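Long-range contacts in conserved hypothetical protein (Streptococcus pneumoniae, PDB 2GK4), which probably acts in coenzyme A biosynthesis as a CoaB-like member of the DNA/pantothenate metabolism flavoprotein family, built on a Rossmann-like core: residues A[69-74]-A[140-145]; A[97-102]-A[134-139]; A[162-167]-A[190-195]; A[170-175]-A[203-208]. One frame throughout, in Å; residues are numbered along the deposited sequence.

Contact 1 of 4, residues A[69-74]-A[140-145]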
loop_
_atom_site.group_PDB
_atom_site.type_symbol
_atom_site.label_atom_id
_atom_site.label_comp_id
_atom_site.label_asym_id
_atom_site.label_seq_id
_atom_site.Cartn_x
_atom_site.Cartn_y
_atom_site.Cartn_z
ATOM N N THR A 69 6.994 7.547 5.473
ATOM C CA THR A 69 6.284 6.999 4.322
ATOM C C THR A 69 7.254 6.249 3.416
ATOM O O THR A 69 7.122 5.031 3.247
ATOM C CB THR A 69 5.516 8.086 3.548
ATOM O OG1 THR A 69 4.538 8.669 4.424
ATOM C CG2 THR A 69 4.773 7.463 2.345
ATOM N N ASN A 70 8.253 6.947 2.879
ATOM C CA ASN A 70 9.115 6.379 1.805
ATOM C C ASN A 70 10.588 6.329 2.182
ATOM O O ASN A 70 10.970 6.710 3.312
ATOM C CB ASN A 70 8.901 7.112 0.467
ATOM C CG ASN A 70 9.304 8.585 0.514
ATOM O OD1 ASN A 70 9.997 9.037 1.424
ATOM N ND2 ASN A 70 8.879 9.330 -0.492
ATOM N N THR A 71 11.434 5.862 1.263
ATOM C CA THR A 71 12.865 5.714 1.597
ATOM C C THR A 71 13.531 7.055 1.827
ATOM O O THR A 71 14.371 7.188 2.732
ATOM C CB THR A 71 13.658 4.903 0.562
ATOM O OG1 THR A 71 13.555 5.517 -0.729
ATOM C CG2 THR A 71 13.182 3.458 0.531
ATOM N N LYS A 72 13.141 8.071 1.046
ATOM C CA LYS A 72 13.671 9.422 1.296
ATOM C C LYS A 72 13.434 9.838 2.764
ATOM O O LYS A 72 14.343 10.362 3.397
ATOM C CB LYS A 72 13.052 10.462 0.345
ATOM C CG LYS A 72 13.624 11.883 0.477
ATOM C CD LYS A 72 13.043 12.823 -0.606
ATOM C CE LYS A 72 13.946 12.926 -1.869
ATOM N NZ LYS A 72 14.161 11.642 -2.613
ATOM N N ASP A 73 12.209 9.624 3.258
ATOM C CA ASP A 73 11.853 9.912 4.668
ATOM C C ASP A 73 12.780 9.143 5.607
ATOM O O ASP A 73 13.245 9.701 6.621
ATOM C CB ASP A 73 10.392 9.528 5.004
ATOM C CG ASP A 73 9.342 10.322 4.243
ATOM O OD1 ASP A 73 9.642 11.394 3.661
ATOM O OD2 ASP A 73 8.170 9.833 4.223
ATOM N N LEU A 74 13.045 7.870 5.284
ATOM C CA LEU A 74 13.894 7.046 6.161
ATOM C C LEU A 74 15.325 7.592 6.198
ATOM O O LEU A 74 15.947 7.708 7.261
ATOM C CB LEU A 74 13.893 5.573 5.727
ATOM C CG LEU A 74 14.859 4.710 6.572
ATOM C CD1 LEU A 74 14.397 4.659 8.040
ATOM C CD2 LEU A 74 14.926 3.354 5.998
ATOM N N LYS A 140 17.113 2.344 -8.472
ATOM C CA LYS A 140 17.549 2.089 -7.104
ATOM C C LYS A 140 17.312 3.242 -6.134
ATOM O O LYS A 140 17.528 4.444 -6.457
ATOM C CB LYS A 140 19.022 1.698 -7.064
ATOM C CG LYS A 140 19.284 0.278 -7.480
ATOM C CD LYS A 140 20.718 -0.116 -7.136
ATOM C CE LYS A 140 21.099 -1.415 -7.833
ATOM N NZ LYS A 140 22.579 -1.573 -7.958
ATOM N N THR A 141 16.893 2.880 -4.924
ATOM C CA THR A 141 16.794 3.850 -3.836
ATOM C C THR A 141 18.202 4.148 -3.304
ATOM O O THR A 141 19.135 3.369 -3.567
ATOM C CB THR A 141 15.949 3.274 -2.697
ATOM O OG1 THR A 141 16.371 1.930 -2.466
ATOM C CG2 THR A 141 14.465 3.298 -3.096
ATOM N N PRO A 142 18.355 5.254 -2.549
ATOM C CA PRO A 142 19.677 5.624 -1.970
ATOM C C PRO A 142 20.154 4.618 -0.944
ATOM O O PRO A 142 19.328 4.014 -0.221
ATOM C CB PRO A 142 19.393 6.925 -1.222
ATOM C CG PRO A 142 17.866 6.899 -0.936
ATOM C CD PRO A 142 17.311 6.234 -2.188
ATOM N N LYS A 143 21.469 4.403 -0.871
ATOM C CA LYS A 143 22.009 3.625 0.236
ATOM C C LYS A 143 21.702 4.407 1.512
ATOM O O LYS A 143 21.668 5.645 1.500
ATOM C CB LYS A 143 23.517 3.328 0.077
ATOM C CG LYS A 143 24.423 4.533 -0.137
ATOM C CD LYS A 143 25.905 4.118 -0.095
ATOM C CE LYS A 143 26.520 4.357 1.294
ATOM N NZ LYS A 143 27.949 3.919 1.443
ATOM N N ILE A 144 21.402 3.680 2.583
ATOM C CA ILE A 144 21.073 4.283 3.871
ATOM C C ILE A 144 21.836 3.577 4.983
ATOM O O ILE A 144 22.637 4.187 5.680
ATOM C CB ILE A 144 19.534 4.246 4.180
ATOM C CG1 ILE A 144 18.757 5.089 3.177
ATOM C CG2 ILE A 144 19.240 4.782 5.590
ATOM C CD1 ILE A 144 17.193 4.955 3.279
ATOM N N ILE A 145 21.558 2.290 5.174
ATOM C CA ILE A 145 22.171 1.569 6.296
ATOM C C ILE A 145 23.696 1.589 6.237
ATOM O O ILE A 145 24.371 1.705 7.278
ATOM C CB ILE A 145 21.565 0.183 6.425
ATOM C CG1 ILE A 145 20.042 0.358 6.612
ATOM C CG2 ILE A 145 22.149 -0.620 7.623
ATOM C CD1 ILE A 145 19.649 1.239 7.859
#
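A capped helix start meets a connecting loop here: T71 and L74, in the first turn of helix 71-81, pack on T141, P142 and I144, which follow strand 133-140. No hydrogen bond joins the two segments; the contact is van der Waals packing, mostly of methyl groups. The end methyl CD1 of I144 reaches the helix between T71 and L74, lying 3.6 Å from the backbone O of T71 and 3.9 Å from CD2 of L74. It gets there because CG1 stands anti to the carbonyl carbon (chi1 -64°) and chi2 (172°) extends the chain. The L74 and I144 side chains cross obliquely, and I144 continues onto L75 and M78 of the same helix. T71 and T141 cross at about a right angle; in the T71 conformer described, OG1 lies 3.4 Å from methyl CG2 of T141. The T141 hydroxyl bonds instead to the backbone O of S95. On the helix side, D73 N donates to N70 OD1 at 2.9 Å, nearly along the C=O axis. In return N70 N reaches D73 OD2 from above the carboxylate plane, while T69 N uses that oxygen's anti lone pair. N70 and D73 thus form the capping box of a helix N-terminus.

Contact 2 of 4, residues A[97-102]-A[134-139]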
loop_
_atom_site.group_PDB
_atom_site.type_symbol
_atom_site.label_atom_id
_atom_site.label_comp_id
_atom_site.label_asym_id
_atom_site.label_seq_id
_atom_site.Cartn_x
_atom_site.Cartn_y
_atom_site.Cartn_z
ATOM N N TYR A 97 13.801 -0.155 -4.771
ATOM C CA TYR A 97 13.495 0.629 -5.970
ATOM C C TYR A 97 12.387 1.627 -5.735
ATOM O O TYR A 97 11.438 1.372 -4.971
ATOM C CB TYR A 97 13.091 -0.316 -7.127
ATOM C CG TYR A 97 14.247 -1.213 -7.534
ATOM C CD1 TYR A 97 14.414 -2.469 -6.950
ATOM C CD2 TYR A 97 15.191 -0.783 -8.458
ATOM C CE1 TYR A 97 15.513 -3.289 -7.283
ATOM C CE2 TYR A 97 16.291 -1.585 -8.797
ATOM C CZ TYR A 97 16.445 -2.834 -8.206
ATOM O OH TYR A 97 17.527 -3.644 -8.567
ATOM N N THR A 98 12.457 2.724 -6.483
ATOM C CA THR A 98 11.442 3.749 -6.435
ATOM C C THR A 98 10.996 4.171 -7.849
ATOM O O THR A 98 11.821 4.243 -8.767
ATOM C CB THR A 98 11.959 4.936 -5.596
ATOM O OG1 THR A 98 10.871 5.812 -5.294
ATOM C CG2 THR A 98 13.151 5.671 -6.285
ATOM N N PRO A 99 9.682 4.428 -8.033
ATOM C CA PRO A 99 9.131 4.794 -9.329
ATOM C C PRO A 99 9.816 6.003 -9.953
ATOM O O PRO A 99 10.151 6.972 -9.248
ATOM C CB PRO A 99 7.675 5.157 -8.994
ATOM C CG PRO A 99 7.350 4.288 -7.846
ATOM C CD PRO A 99 8.613 4.335 -7.006
ATOM N N VAL A 100 10.031 5.943 -11.273
ATOM C CA VAL A 100 10.542 7.087 -12.002
ATOM C C VAL A 100 9.524 7.545 -13.054
ATOM O O VAL A 100 9.144 8.727 -13.106
ATOM C CB VAL A 100 11.912 6.778 -12.672
ATOM C CG1 VAL A 100 12.355 7.951 -13.581
ATOM C CG2 VAL A 100 12.968 6.509 -11.610
ATOM N N TYR A 101 9.041 6.598 -13.848
ATOM C CA TYR A 101 8.227 6.930 -15.012
ATOM C C TYR A 101 7.256 5.810 -15.308
ATOM O O TYR A 101 7.640 4.645 -15.353
ATOM C CB TYR A 101 9.139 7.154 -16.212
ATOM C CG TYR A 101 8.453 7.655 -17.459
ATOM C CD1 TYR A 101 8.364 6.850 -18.587
ATOM C CD2 TYR A 101 7.930 8.948 -17.527
ATOM C CE1 TYR A 101 7.755 7.320 -19.769
ATOM C CE2 TYR A 101 7.327 9.427 -18.707
ATOM C CZ TYR A 101 7.237 8.597 -19.816
ATOM O OH TYR A 101 6.657 9.048 -21.002
HETATM N N MSE A 102 5.995 6.177 -15.509
HETATM C CA MSE A 102 4.923 5.222 -15.750
HETATM C C MSE A 102 4.289 5.562 -17.091
HETATM O O MSE A 102 3.912 6.708 -17.329
HETATM C CB MSE A 102 3.875 5.353 -14.640
HETATM C CG MSE A 102 2.517 4.723 -14.924
HETATM SE SE MSE A 102 2.411 2.948 -14.204
HETATM C CE MSE A 102 3.022 2.103 -15.467
ATOM N N GLN A 134 0.350 -1.381 -18.928
ATOM C CA GLN A 134 1.136 -0.218 -18.533
ATOM C C GLN A 134 2.481 -0.669 -17.941
ATOM O O GLN A 134 2.610 -1.795 -17.462
ATOM C CB GLN A 134 0.317 0.734 -17.647
ATOM C CG GLN A 134 -0.850 1.420 -18.425
ATOM C CD GLN A 134 -1.715 2.372 -17.579
ATOM O OE1 GLN A 134 -1.724 2.305 -16.352
ATOM N NE2 GLN A 134 -2.454 3.257 -18.251
ATOM N N VAL A 135 3.489 0.193 -18.045
ATOM C CA VAL A 135 4.861 -0.187 -17.749
ATOM C C VAL A 135 5.460 0.864 -16.837
ATOM O O VAL A 135 5.452 2.049 -17.174
ATOM C CB VAL A 135 5.717 -0.240 -19.039
ATOM C CG1 VAL A 135 7.133 -0.696 -18.727
ATOM C CG2 VAL A 135 5.091 -1.153 -20.060
ATOM N N LEU A 136 5.966 0.427 -15.696
ATOM C CA LEU A 136 6.589 1.330 -14.718
ATOM C C LEU A 136 8.094 1.070 -14.646
ATOM O O LEU A 136 8.508 -0.078 -14.450
ATOM C CB LEU A 136 5.933 1.138 -13.325
ATOM C CG LEU A 136 6.596 1.906 -12.164
ATOM C CD1 LEU A 136 6.387 3.397 -12.326
ATOM C CD2 LEU A 136 6.072 1.394 -10.797
ATOM N N PHE A 137 8.893 2.138 -14.802
ATOM C CA PHE A 137 10.351 2.076 -14.661
ATOM C C PHE A 137 10.696 2.559 -13.268
ATOM O O PHE A 137 10.183 3.593 -12.830
ATOM C CB PHE A 137 11.031 2.956 -15.721
ATOM C CG PHE A 137 10.784 2.472 -17.138
ATOM C CD1 PHE A 137 9.629 2.860 -17.826
ATOM C CD2 PHE A 137 11.669 1.572 -17.744
ATOM C CE1 PHE A 137 9.362 2.386 -19.128
ATOM C CE2 PHE A 137 11.427 1.086 -19.054
ATOM C CZ PHE A 137 10.275 1.488 -19.738
ATOM N N LEU A 138 11.579 1.826 -12.595
ATOM C CA LEU A 138 11.975 2.163 -11.229
ATOM C C LEU A 138 13.488 2.188 -11.166
ATOM O O LEU A 138 14.154 1.367 -11.840
ATOM C CB LEU A 138 11.439 1.134 -10.242
ATOM C CG LEU A 138 9.924 0.880 -10.205
ATOM C CD1 LEU A 138 9.529 -0.231 -11.185
ATOM C CD2 LEU A 138 9.520 0.536 -8.787
ATOM N N LYS A 139 14.032 3.121 -10.388
ATOM C CA LYS A 139 15.511 3.150 -10.158
ATOM C C LYS A 139 15.850 2.707 -8.723
ATOM O O LYS A 139 14.982 2.723 -7.852
ATOM C CB LYS A 139 16.046 4.562 -10.384
ATOM C CG LYS A 139 15.650 5.575 -9.297
ATOM C CD LYS A 139 16.163 6.996 -9.586
ATOM C CE LYS A 139 15.997 7.888 -8.368
ATOM N NZ LYS A 139 16.406 9.315 -8.723
#
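Y101 and V100 both face F137 in a classic beta bulge, set in the antiparallel pair of strands 97-104 and 133-140. The carbonyl O of F137 takes V100 N at 2.8 Å and, weakly, Y101 N at 3.4 Å; F137 N answers with an almost straight bond (177°) to Y101 O. Beyond the bulge, T98 and K139 exchange two backbone bonds.

The tightly packed part lies round the buried side chains of L136, F137 and L138. L136 CD1 sits 4.0 Å from P99 CB, and L138 CB meets Y97 CB at 3.8 Å, with I23 of strand 21-25 covering P99 and L138. On the face of Y101 and F137, the two rings meet CD1 to CD1, F137 at the edge of the Y101 ring, and F117 stacks on F137. The outer edge of strand 133-140 pairs with a strand of the second subunit, so the sheet runs on across the interface.

The looser, solvent side belongs to exposed K139. Its extended chain lies beside T98, pointing the same way, and crosses V100 at about a right angle, touching V100 CG2 through its near carbons. At the far end of the pair, CB of selenomethionine M102 lies 3.9 Å from L136 CD1.

Contact 3 of 4, residues A[162-167]-A[190-195]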
loop_
_atom_site.group_PDB
_atom_site.type_symbol
_atom_site.label_atom_id
_atom_site.label_comp_id
_atom_site.label_asym_id
_atom_site.label_seq_id
_atom_site.Cartn_x
_atom_site.Cartn_y
_atom_site.Cartn_z
ATOM N N LEU A 162 16.477 -11.187 5.178
ATOM C CA LEU A 162 15.355 -12.109 4.974
ATOM C C LEU A 162 15.438 -12.642 3.550
ATOM O O LEU A 162 15.329 -11.875 2.567
ATOM C CB LEU A 162 14.006 -11.390 5.216
ATOM C CG LEU A 162 12.713 -12.148 4.909
ATOM C CD1 LEU A 162 12.558 -13.324 5.883
ATOM C CD2 LEU A 162 11.482 -11.226 4.961
ATOM N N LEU A 163 15.648 -13.949 3.439
ATOM C CA LEU A 163 15.683 -14.606 2.140
ATOM C C LEU A 163 14.524 -15.580 2.062
ATOM O O LEU A 163 13.792 -15.744 3.034
ATOM C CB LEU A 163 17.010 -15.326 1.938
ATOM C CG LEU A 163 18.251 -14.431 2.031
ATOM C CD1 LEU A 163 19.475 -15.303 1.815
ATOM C CD2 LEU A 163 18.244 -13.272 1.022
ATOM N N VAL A 164 14.380 -16.245 0.923
ATOM C CA VAL A 164 13.249 -17.156 0.718
ATOM C C VAL A 164 13.752 -18.490 0.141
ATOM O O VAL A 164 14.310 -18.520 -0.959
ATOM C CB VAL A 164 12.170 -16.542 -0.227
ATOM C CG1 VAL A 164 10.921 -17.431 -0.207
ATOM C CG2 VAL A 164 11.771 -15.101 0.209
ATOM N N ASP A 165 13.570 -19.564 0.907
ATOM C CA ASP A 165 13.841 -20.950 0.500
ATOM C C ASP A 165 15.318 -21.181 0.181
ATOM O O ASP A 165 15.675 -21.548 -0.939
ATOM C CB ASP A 165 12.952 -21.385 -0.678
ATOM C CG ASP A 165 12.667 -22.889 -0.680
ATOM O OD1 ASP A 165 13.205 -23.615 0.188
ATOM O OD2 ASP A 165 11.898 -23.342 -1.555
ATOM N N VAL A 166 16.167 -20.951 1.180
ATOM C CA VAL A 166 17.610 -21.091 1.022
ATOM C C VAL A 166 18.169 -22.023 2.115
ATOM O O VAL A 166 17.512 -22.263 3.142
ATOM C CB VAL A 166 18.293 -19.700 1.102
ATOM C CG1 VAL A 166 17.839 -18.794 -0.084
ATOM C CG2 VAL A 166 17.975 -19.005 2.445
ATOM N N THR A 167 19.402 -22.506 1.943
ATOM C CA THR A 167 20.026 -23.278 3.025
ATOM C C THR A 167 20.444 -22.306 4.120
ATOM O O THR A 167 20.659 -21.103 3.864
ATOM C CB THR A 167 21.281 -24.031 2.578
ATOM O OG1 THR A 167 22.294 -23.086 2.203
ATOM C CG2 THR A 167 20.956 -24.958 1.423
ATOM N N ASN A 190 17.057 -14.688 8.464
ATOM C CA ASN A 190 15.913 -15.586 8.522
ATOM C C ASN A 190 15.366 -15.903 7.144
ATOM O O ASN A 190 15.627 -15.168 6.182
ATOM C CB ASN A 190 14.848 -15.075 9.502
ATOM C CG ASN A 190 14.269 -13.668 9.148
ATOM O OD1 ASN A 190 13.118 -13.405 9.481
ATOM N ND2 ASN A 190 15.055 -12.775 8.561
ATOM N N ASP A 191 14.625 -17.009 7.071
ATOM C CA ASP A 191 14.107 -17.552 5.825
ATOM C C ASP A 191 12.593 -17.466 5.981
ATOM O O ASP A 191 12.013 -17.903 6.990
ATOM C CB ASP A 191 14.577 -19.013 5.668
ATOM C CG ASP A 191 14.192 -19.642 4.338
ATOM O OD1 ASP A 191 13.136 -19.275 3.745
ATOM O OD2 ASP A 191 14.947 -20.546 3.901
ATOM N N LEU A 192 11.962 -16.830 4.997
ATOM C CA LEU A 192 10.529 -16.670 4.986
ATOM C C LEU A 192 9.792 -17.998 5.206
ATOM O O LEU A 192 8.716 -18.028 5.825
ATOM C CB LEU A 192 10.078 -16.070 3.651
ATOM C CG LEU A 192 8.591 -15.666 3.599
ATOM C CD1 LEU A 192 8.284 -14.537 4.592
ATOM C CD2 LEU A 192 8.294 -15.221 2.181
ATOM N N THR A 193 10.371 -19.078 4.701
ATOM C CA THR A 193 9.709 -20.384 4.722
ATOM C C THR A 193 9.844 -21.047 6.092
ATOM O O THR A 193 9.265 -22.098 6.324
ATOM C CB THR A 193 10.258 -21.350 3.624
ATOM O OG1 THR A 193 11.592 -21.753 3.962
ATOM C CG2 THR A 193 10.245 -20.701 2.247
ATOM N N GLN A 194 10.575 -20.422 7.015
ATOM C CA GLN A 194 10.743 -20.988 8.354
ATOM C C GLN A 194 10.098 -20.099 9.417
ATOM O O GLN A 194 10.407 -20.176 10.612
ATOM C CB GLN A 194 12.236 -21.285 8.629
ATOM C CG GLN A 194 12.838 -22.261 7.590
ATOM C CD GLN A 194 12.272 -23.699 7.648
ATOM O OE1 GLN A 194 12.208 -24.403 6.621
ATOM N NE2 GLN A 194 11.868 -24.131 8.830
ATOM N N ILE A 195 9.126 -19.299 8.973
ATOM C CA ILE A 195 8.339 -18.454 9.863
ATOM C C ILE A 195 6.885 -18.979 9.838
ATOM O O ILE A 195 6.332 -19.289 8.766
ATOM C CB ILE A 195 8.355 -16.968 9.387
ATOM C CG1 ILE A 195 9.792 -16.415 9.346
ATOM C CG2 ILE A 195 7.417 -16.111 10.271
ATOM C CD1 ILE A 195 9.918 -14.987 8.721
#
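D191 supplies the polar side-chain grip, its carboxylate turned to the backbone of D165 and V166. CG stands anti to the backbone N (chi1 -175°), which directs the group across to the other segment. D165 N approaches OD1 at 2.9 Å on the syn side, 31° out of the carboxylate plane, and V166 N meets OD2 at 3.0 Å from above that plane. T193 N also reaches OD1, from the face opposite to D165 N, closing an Asx turn within 190-195. Three backbone N-H groups thus hold a buried carboxylate and fix its rotation, which would probably favour its charged form, although D165 OD1, 5.1 Å from D191 OD2, could push the other way.

The backbone bonds are those of parallel strands: L163 N donates to N190 O at 3.0 Å, and L192 N to L163 O at 2.9 Å. They join neighbouring strands 156-163 and 186-191 at their C-terminal ends, the two strands of a beta-alpha-beta unit whose helix 168-182 packs against L163. In Rossmann-like folds this end of the sheet commonly carries the ligand site.

Apolar contacts fill in round the ladder. V164 and L192 lie side by side, V164 CG2 being 4.0 Å from L192 CB, and both also touch S19 of the second subunit. L162 CD1 comes within 4.2 Å of I195 CD1.

The L162 side chain also slants across that of N190, CD1 lying 3.6 Å from N190 OD1. The N190 amide has partners of its own: ND2 donates to K161 O, while OD1 is hydrogen-bonded to a glycerol, probably from the crystallisation liquor.

Contact 4 of 4, residues A[170-175]-A[203-208]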
loop_
_atom_site.group_PDB
_atom_site.type_symbol
_atom_site.label_atom_id
_atom_site.label_comp_id
_atom_site.label_asym_id
_atom_site.label_seq_id
_atom_site.Cartn_x
_atom_site.Cartn_y
_atom_site.Cartn_z
ATOM N N HIS A 170 23.771 -20.716 3.298
ATOM C CA HIS A 170 23.684 -19.622 2.310
ATOM C C HIS A 170 23.232 -18.359 3.024
ATOM O O HIS A 170 23.768 -17.266 2.786
ATOM C CB HIS A 170 22.730 -19.975 1.164
ATOM C CG HIS A 170 22.527 -18.861 0.173
ATOM N ND1 HIS A 170 23.530 -18.413 -0.657
ATOM C CD2 HIS A 170 21.433 -18.116 -0.124
ATOM C CE1 HIS A 170 23.063 -17.444 -1.425
ATOM N NE2 HIS A 170 21.799 -17.236 -1.113
ATOM N N LEU A 171 22.287 -18.539 3.946
ATOM C CA LEU A 171 21.742 -17.455 4.742
ATOM C C LEU A 171 22.890 -16.793 5.512
ATOM O O LEU A 171 23.003 -15.570 5.537
ATOM C CB LEU A 171 20.676 -18.021 5.685
ATOM C CG LEU A 171 19.652 -17.173 6.411
ATOM C CD1 LEU A 171 19.005 -16.140 5.462
ATOM C CD2 LEU A 171 18.566 -18.075 7.072
ATOM N N VAL A 172 23.730 -17.609 6.145
ATOM C CA VAL A 172 24.912 -17.111 6.856
ATOM C C VAL A 172 25.901 -16.376 5.936
ATOM O O VAL A 172 26.369 -15.282 6.271
ATOM C CB VAL A 172 25.638 -18.261 7.611
ATOM C CG1 VAL A 172 27.007 -17.788 8.154
ATOM C CG2 VAL A 172 24.725 -18.725 8.761
ATOM N N ASP A 173 26.190 -16.971 4.779
ATOM C CA ASP A 173 27.060 -16.380 3.749
ATOM C C ASP A 173 26.575 -14.975 3.387
ATOM O O ASP A 173 27.341 -13.998 3.475
ATOM C CB ASP A 173 27.099 -17.334 2.532
ATOM C CG ASP A 173 27.723 -16.725 1.242
ATOM O OD1 ASP A 173 28.074 -15.538 1.166
ATOM O OD2 ASP A 173 27.819 -17.479 0.242
ATOM N N ILE A 174 25.306 -14.875 3.014
ATOM C CA ILE A 174 24.700 -13.577 2.663
ATOM C C ILE A 174 24.680 -12.573 3.839
ATOM O O ILE A 174 24.987 -11.374 3.658
ATOM C CB ILE A 174 23.283 -13.774 2.092
ATOM C CG1 ILE A 174 23.323 -14.684 0.847
ATOM C CG2 ILE A 174 22.571 -12.397 1.805
ATOM C CD1 ILE A 174 24.156 -14.144 -0.346
ATOM N N ALA A 175 24.304 -13.045 5.025
ATOM C CA ALA A 175 24.334 -12.198 6.222
ATOM C C ALA A 175 25.730 -11.658 6.513
ATOM O O ALA A 175 25.880 -10.472 6.842
ATOM C CB ALA A 175 23.774 -12.946 7.441
ATOM N N ILE A 203 18.922 -16.807 12.773
ATOM C CA ILE A 203 20.329 -17.018 13.086
ATOM C C ILE A 203 20.932 -15.662 13.336
ATOM O O ILE A 203 20.914 -14.792 12.456
ATOM C CB ILE A 203 21.055 -17.730 11.935
ATOM C CG1 ILE A 203 20.241 -18.965 11.457
ATOM C CG2 ILE A 203 22.526 -18.046 12.305
ATOM C CD1 ILE A 203 20.689 -19.521 10.132
ATOM N N PHE A 204 21.498 -15.493 14.532
ATOM C CA PHE A 204 22.203 -14.266 14.902
ATOM C C PHE A 204 23.617 -14.416 14.353
ATOM O O PHE A 204 24.408 -15.223 14.864
ATOM C CB PHE A 204 22.200 -14.104 16.440
ATOM C CG PHE A 204 20.927 -13.523 16.990
ATOM C CD1 PHE A 204 19.671 -14.047 16.636
ATOM C CD2 PHE A 204 20.986 -12.468 17.907
ATOM C CE1 PHE A 204 18.491 -13.501 17.167
ATOM C CE2 PHE A 204 19.824 -11.926 18.461
ATOM C CZ PHE A 204 18.578 -12.442 18.105
ATOM N N VAL A 205 23.871 -13.720 13.250
ATOM C CA VAL A 205 25.117 -13.788 12.541
ATOM C C VAL A 205 26.066 -12.654 12.966
ATOM O O VAL A 205 25.815 -11.420 12.766
ATOM C CB VAL A 205 24.894 -13.793 10.985
ATOM C CG1 VAL A 205 26.219 -13.951 10.247
ATOM C CG2 VAL A 205 23.967 -14.941 10.579
ATOM N N GLU A 206 27.187 -13.081 13.524
ATOM C CA GLU A 206 28.294 -12.183 13.756
ATOM C C GLU A 206 29.499 -12.592 12.910
ATOM O O GLU A 206 29.483 -13.595 12.212
ATOM C CB GLU A 206 28.633 -12.164 15.247
ATOM C CG GLU A 206 27.503 -11.626 16.110
ATOM C CD GLU A 206 27.724 -11.890 17.586
ATOM O OE1 GLU A 206 28.036 -13.029 17.964
ATOM O OE2 GLU A 206 27.566 -10.970 18.398
ATOM N N LYS A 207 30.554 -11.795 12.984
ATOM C CA LYS A 207 31.725 -11.989 12.156
ATOM C C LYS A 207 32.275 -13.409 12.277
ATOM O O LYS A 207 32.502 -14.077 11.275
ATOM C CB LYS A 207 32.777 -10.976 12.579
ATOM C CG LYS A 207 33.989 -10.931 11.684
ATOM C CD LYS A 207 34.512 -9.500 11.616
ATOM C CE LYS A 207 35.313 -9.114 12.853
ATOM N NZ LYS A 207 36.489 -8.253 12.464
ATOM N N ASN A 208 32.430 -13.877 13.508
ATOM C CA ASN A 208 33.057 -15.170 13.783
ATOM C C ASN A 208 32.231 -16.121 14.652
ATOM O O ASN A 208 32.764 -17.140 15.136
ATOM C CB ASN A 208 34.395 -14.961 14.510
ATOM C CG ASN A 208 35.455 -14.287 13.641
ATOM O OD1 ASN A 208 35.547 -14.521 12.437
ATOM N ND2 ASN A 208 36.246 -13.430 14.259
#
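The axes of helix 170-175 and strand 203-205 pass 9.3 Å apart and run in roughly the same sense, 34° between their N-to-C directions, with A175 opposite V205. This is helix-on-sheet packing in an alpha-beta-alpha sandwich. Helix 168-182 connects parallel strands 156-163 and 186-191, yet also covers part of strand 202-205, which runs antiparallel to 186-191 and so in the general direction of the helix. No hydrogen bond crosses between the two segments; the touching residues are all buried and aliphatic.

Three helix residues, L171, V172 and A175, carry the packing. Toward the N-terminal end, L171 and I203 meet at a slant through methyls, CD2 of L171 lying 4.0 Å from CD1 of I203. The I203 chain is extended by chi2 (166°), which carries CD1 out toward the helix. V172, set to one side, offers CG2 to I203 CG2 at 4.2 Å and to V205 CG2 at 4.3 Å, bridging the two strand residues; L210 of the next strand adjoins both valines. F204, between I203 and V205 in sequence, packs on helix 216-228, in the other layer of the sandwich. Just past the strand contact, E206 O accepts from R176 NE.

At A175 a single methyl faces the branch point of V205: CB lies 3.8 Å from V205 CB, 3.9 Å from CG1 and 3.7 Å from CG2.

Overall arrangement
The four contacts fall into two touching pairs. Contacts 1 and 2 share a border, their centres about 16 Å apart: methyl CG2 of T141 packs on T98 CB at 3.9 Å, where the loop after strand 133-140 leaves the two-stranded arm, and contact 2 lies between the segments of contact 1 along the chain. Contacts 3 and 4, centres about 13 Å apart, interlock through helix 168-182, L163 CD1 touching L171 CD1 at 3.8 Å. The pairs stay separate, contacts 2 and 4 having centres about 33 Å apart. Both contact 2 and contact 3 touch the second subunit, while the glycerol lies beside N190 of contact 3.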